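Local coordinates for probable GGDEF family protein (Chromobacterium violaceum, PDB 3NJA) that is of unknown function but carries a PAS domain that probably senses a signal for a GGDEF-type, presumably diguanylate cyclase, output module, at residues 93-101 with 113-122. Numbering follows the deposited sequence.
Sequences VRELLERNH and LWGTVIDMTE. With SO4 (sulfate ion), chain G.
His101 lies on Trp114 where strand 93-104 pairs antiparallel with strand 110-119. CB of His101 sits over the centre of the tryptophan six-membered ring, 3.5 Å from its centroid, a CH-pi contact. CG and ND1 come next, above CH2 and CZ2 of Trp114; CD2 leans over CZ3, NE2 stays above the CZ3-CH2 edge, and CE1 comes within 3.3 Å of sulfate O3. The two planes are only 8° apart, an offset stack. Trp114 CG stands between its backbone N and carbonyl carbon (chi1 61°), which folds the indole back under its cross-strand neighbour. Imidazole suits this place because its flat face stacks while ND1 is hydrogen-bonded to Asp77. On the same face Arg99, its chain extended, grips the sulfate, probably from the crystallisation liquor, edge-on: NE to O4 (2.9 Å) and NH1 to O3 (2.7 Å); NH2 is paired with Asp81.

Backbone bonds set the register: Leu97 N to Ile118 O is nearly straight (2.7 Å). Gly115 takes backbone angles that suit glycine, and its CA makes a CA-H...O contact with Arg99 O.

Beyond the strand, Thr121 OG1, anti to the carbonyl carbon, accepts a bond from Glu95 N (2.7 Å). Arg94, bent at chi2, meets Asp119 in a loose salt bridge, NH1 to OD2 3.3 Å, the planes 72° apart and the NH1 to OD1 bond weak. The extended selenomethionine Met120 covers Leu97, CE to CB 3.6 Å.

In this PAS-fold sheet strand 80-87 flanks 93-104, and a strand of the second subunit continues it beyond 110-119. Asp77 and the nearby sulfate would probably favour a protonated His101, whose positive charge would suit the electron-rich indole beneath it.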
loop_
_atom_site.group_PDB
_atom_site.type_symbol
_atom_site.label_atom_id
_atom_site.label_comp_id
_atom_site.label_asym_id
_atom_site.label_seq_id
_atom_site.Cartn_x
_atom_site.Cartn_y
_atom_site.Cartn_z
ATOM N N VAL B 93 -16.430 -21.167 -17.054
ATOM C CA VAL B 93 -15.762 -19.911 -16.708
ATOM C C VAL B 93 -15.896 -19.486 -15.242
ATOM O O VAL B 93 -16.996 -19.440 -14.693
ATOM C CB VAL B 93 -16.241 -18.765 -17.615
ATOM C CG1 VAL B 93 -15.860 -17.411 -17.025
ATOM C CG2 VAL B 93 -15.642 -18.936 -18.986
ATOM N N ARG B 94 -14.768 -19.150 -14.624
ATOM C CA ARG B 94 -14.746 -18.853 -13.192
ATOM C C ARG B 94 -14.072 -17.531 -12.874
ATOM O O ARG B 94 -13.036 -17.210 -13.444
ATOM C CB ARG B 94 -14.050 -19.985 -12.427
ATOM C CG ARG B 94 -14.870 -21.272 -12.363
ATOM C CD ARG B 94 -16.077 -21.092 -11.454
ATOM N NE ARG B 94 -17.000 -22.218 -11.484
ATOM C CZ ARG B 94 -17.961 -22.418 -10.588
ATOM N NH1 ARG B 94 -18.116 -21.576 -9.582
ATOM N NH2 ARG B 94 -18.761 -23.471 -10.687
ATOM N N GLU B 95 -14.669 -16.766 -11.964
ATOM C CA GLU B 95 -14.047 -15.544 -11.448
ATOM C C GLU B 95 -13.223 -15.815 -10.187
ATOM O O GLU B 95 -13.732 -16.349 -9.197
ATOM C CB GLU B 95 -15.101 -14.490 -11.150
ATOM C CG GLU B 95 -15.835 -14.013 -12.376
ATOM C CD GLU B 95 -16.996 -13.101 -12.027
ATOM O OE1 GLU B 95 -16.829 -11.857 -12.086
ATOM O OE2 GLU B 95 -18.078 -13.636 -11.691
ATOM N N LEU B 96 -11.945 -15.456 -10.229
ATOM C CA LEU B 96 -11.055 -15.705 -9.089
ATOM C C LEU B 96 -10.561 -14.447 -8.353
ATOM O O LEU B 96 -10.289 -13.400 -8.969
ATOM C CB LEU B 96 -9.859 -16.553 -9.536
ATOM C CG LEU B 96 -10.071 -18.071 -9.478
ATOM C CD1 LEU B 96 -11.525 -18.451 -9.731
ATOM C CD2 LEU B 96 -9.122 -18.819 -10.409
ATOM N N LEU B 97 -10.449 -14.555 -7.032
ATOM C CA LEU B 97 -9.705 -13.566 -6.255
ATOM C C LEU B 97 -8.405 -14.180 -5.739
ATOM O O LEU B 97 -8.407 -15.261 -5.152
ATOM C CB LEU B 97 -10.528 -13.018 -5.093
ATOM C CG LEU B 97 -9.771 -11.908 -4.353
ATOM C CD1 LEU B 97 -9.397 -10.802 -5.317
ATOM C CD2 LEU B 97 -10.585 -11.353 -3.200
ATOM N N GLU B 98 -7.296 -13.492 -5.968
ATOM C CA GLU B 98 -5.995 -14.060 -5.670
ATOM C C GLU B 98 -5.190 -13.114 -4.801
ATOM O O GLU B 98 -4.963 -11.955 -5.153
ATOM C CB GLU B 98 -5.245 -14.354 -6.968
ATOM C CG GLU B 98 -3.865 -14.979 -6.812
ATOM C CD GLU B 98 -3.116 -15.072 -8.146
ATOM O OE1 GLU B 98 -3.449 -15.963 -8.963
ATOM O OE2 GLU B 98 -2.204 -14.246 -8.389
ATOM N N ARG B 99 -4.755 -13.598 -3.650
ATOM C CA ARG B 99 -3.944 -12.753 -2.803
ATOM C C ARG B 99 -2.480 -13.127 -2.975
ATOM O O ARG B 99 -2.113 -14.300 -2.875
ATOM C CB ARG B 99 -4.392 -12.830 -1.347
ATOM C CG ARG B 99 -3.951 -11.624 -0.561
ATOM C CD ARG B 99 -4.369 -11.689 0.889
ATOM N NE ARG B 99 -3.745 -10.625 1.662
ATOM C CZ ARG B 99 -3.682 -9.351 1.280
ATOM N NH1 ARG B 99 -3.088 -8.459 2.062
ATOM N NH2 ARG B 99 -4.216 -8.959 0.130
ATOM N N ASN B 100 -1.660 -12.122 -3.265
ATOM C CA ASN B 100 -0.241 -12.331 -3.517
ATOM C C ASN B 100 0.611 -11.767 -2.415
ATOM O O ASN B 100 0.336 -10.687 -1.904
ATOM C CB ASN B 100 0.179 -11.711 -4.840
ATOM C CG ASN B 100 -0.521 -12.359 -6.017
ATOM O OD1 ASN B 100 0.099 -13.084 -6.803
ATOM N ND2 ASN B 100 -1.832 -12.130 -6.122
ATOM N N HIS B 101 1.635 -12.532 -2.058
ATOM C CA HIS B 101 2.633 -12.142 -1.087
ATOM C C HIS B 101 3.981 -12.314 -1.755
ATOM O O HIS B 101 4.219 -13.320 -2.414
ATOM C CB HIS B 101 2.552 -13.063 0.120
ATOM C CG HIS B 101 1.295 -12.909 0.912
ATOM N ND1 HIS B 101 1.204 -12.089 2.014
ATOM C CD2 HIS B 101 0.071 -13.469 0.760
ATOM C CE1 HIS B 101 -0.016 -12.151 2.513
ATOM N NE2 HIS B 101 -0.724 -12.985 1.773
ATOM N N LEU B 113 6.754 -15.981 -4.839
ATOM C CA LEU B 113 5.484 -15.363 -4.513
ATOM C C LEU B 113 4.707 -16.490 -3.878
ATOM O O LEU B 113 5.107 -17.658 -3.985
ATOM C CB LEU B 113 4.764 -14.874 -5.760
ATOM C CG LEU B 113 5.515 -13.883 -6.626
ATOM C CD1 LEU B 113 4.589 -13.398 -7.752
ATOM C CD2 LEU B 113 6.035 -12.712 -5.747
ATOM N N TRP B 114 3.609 -16.155 -3.215
ATOM C CA TRP B 114 2.790 -17.170 -2.572
ATOM C C TRP B 114 1.479 -16.561 -2.103
ATOM O O TRP B 114 1.381 -15.353 -1.905
ATOM C CB TRP B 114 3.552 -17.835 -1.417
ATOM C CG TRP B 114 3.947 -16.888 -0.321
ATOM C CD1 TRP B 114 5.119 -16.186 -0.211
ATOM C CD2 TRP B 114 3.162 -16.541 0.822
ATOM N NE1 TRP B 114 5.105 -15.427 0.932
ATOM C CE2 TRP B 114 3.915 -15.627 1.581
ATOM C CE3 TRP B 114 1.896 -16.916 1.275
ATOM C CZ2 TRP B 114 3.441 -15.081 2.763
ATOM C CZ3 TRP B 114 1.425 -16.375 2.450
ATOM C CH2 TRP B 114 2.193 -15.466 3.179
ATOM N N GLY B 115 0.457 -17.393 -1.959
ATOM C CA GLY B 115 -0.833 -16.888 -1.543
ATOM C C GLY B 115 -2.027 -17.803 -1.760
ATOM O O GLY B 115 -1.948 -19.035 -1.685
ATOM N N THR B 116 -3.160 -17.176 -2.019
ATOM C CA THR B 116 -4.412 -17.884 -1.998
ATOM C C THR B 116 -5.288 -17.467 -3.165
ATOM O O THR B 116 -5.151 -16.370 -3.707
ATOM C CB THR B 116 -5.140 -17.603 -0.690
ATOM O OG1 THR B 116 -5.201 -16.186 -0.480
ATOM C CG2 THR B 116 -4.386 -18.235 0.473
ATOM N N VAL B 117 -6.179 -18.363 -3.559
ATOM C CA VAL B 117 -7.147 -18.058 -4.596
ATOM C C VAL B 117 -8.517 -18.436 -4.111
ATOM O O VAL B 117 -8.708 -19.502 -3.532
ATOM C CB VAL B 117 -6.881 -18.857 -5.857
ATOM C CG1 VAL B 117 -6.054 -18.050 -6.829
ATOM C CG2 VAL B 117 -6.210 -20.171 -5.499
ATOM N N ILE B 118 -9.468 -17.549 -4.342
ATOM C CA ILE B 118 -10.851 -17.824 -4.019
ATOM C C ILE B 118 -11.683 -17.742 -5.284
ATOM O O ILE B 118 -11.633 -16.746 -6.012
ATOM C CB ILE B 118 -11.401 -16.809 -3.008
ATOM C CG1 ILE B 118 -10.726 -16.977 -1.640
ATOM C CG2 ILE B 118 -12.905 -16.938 -2.904
ATOM C CD1 ILE B 118 -9.352 -16.297 -1.525
ATOM N N ASP B 119 -12.427 -18.811 -5.550
ATOM C CA ASP B 119 -13.424 -18.825 -6.602
ATOM C C ASP B 119 -14.631 -18.094 -6.029
ATOM O O ASP B 119 -15.284 -18.584 -5.099
ATOM C CB ASP B 119 -13.770 -20.279 -6.974
ATOM C CG ASP B 119 -14.903 -20.394 -8.012
ATOM O OD1 ASP B 119 -15.803 -19.527 -8.038
ATOM O OD2 ASP B 119 -14.903 -21.376 -8.794
HETATM N N MSE B 120 -14.914 -16.910 -6.567
HETATM C CA MSE B 120 -16.092 -16.156 -6.152
HETATM C C MSE B 120 -17.216 -16.212 -7.185
HETATM O O MSE B 120 -18.246 -15.559 -7.034
HETATM C CB MSE B 120 -15.730 -14.714 -5.862
HETATM C CG MSE B 120 -14.888 -14.066 -6.926
HETATM SE SE MSE B 120 -14.061 -12.419 -6.236
HETATM C CE MSE B 120 -12.848 -12.106 -7.724
ATOM N N THR B 121 -17.004 -16.979 -8.243
ATOM C CA THR B 121 -18.083 -17.283 -9.162
ATOM C C THR B 121 -19.348 -17.578 -8.373
ATOM O O THR B 121 -19.343 -18.388 -7.439
ATOM C CB THR B 121 -17.750 -18.491 -10.021
ATOM O OG1 THR B 121 -16.544 -18.228 -10.749
ATOM C CG2 THR B 121 -18.885 -18.783 -10.979
ATOM N N GLU B 122 -20.425 -16.900 -8.751
ATOM C CA GLU B 122 -21.694 -16.988 -8.041
ATOM C C GLU B 122 -22.471 -18.243 -8.440
ATOM O O GLU B 122 -22.932 -18.997 -7.582
ATOM C CB GLU B 122 -22.542 -15.738 -8.310
ATOM C CG GLU B 122 -21.739 -14.474 -8.611
ATOM C CD GLU B 122 -21.263 -14.405 -10.057
ATOM O OE1 GLU B 122 -21.998 -13.846 -10.901
ATOM O OE2 GLU B 122 -20.154 -14.908 -10.348
HETATM S S SO4 G . -2.335 -9.881 4.991
HETATM O O1 SO4 G . -1.555 -10.469 6.076
HETATM O O2 SO4 G . -3.016 -8.687 5.503
HETATM O O3 SO4 G . -1.421 -9.505 3.916
HETATM O O4 SO4 G . -3.299 -10.865 4.489
#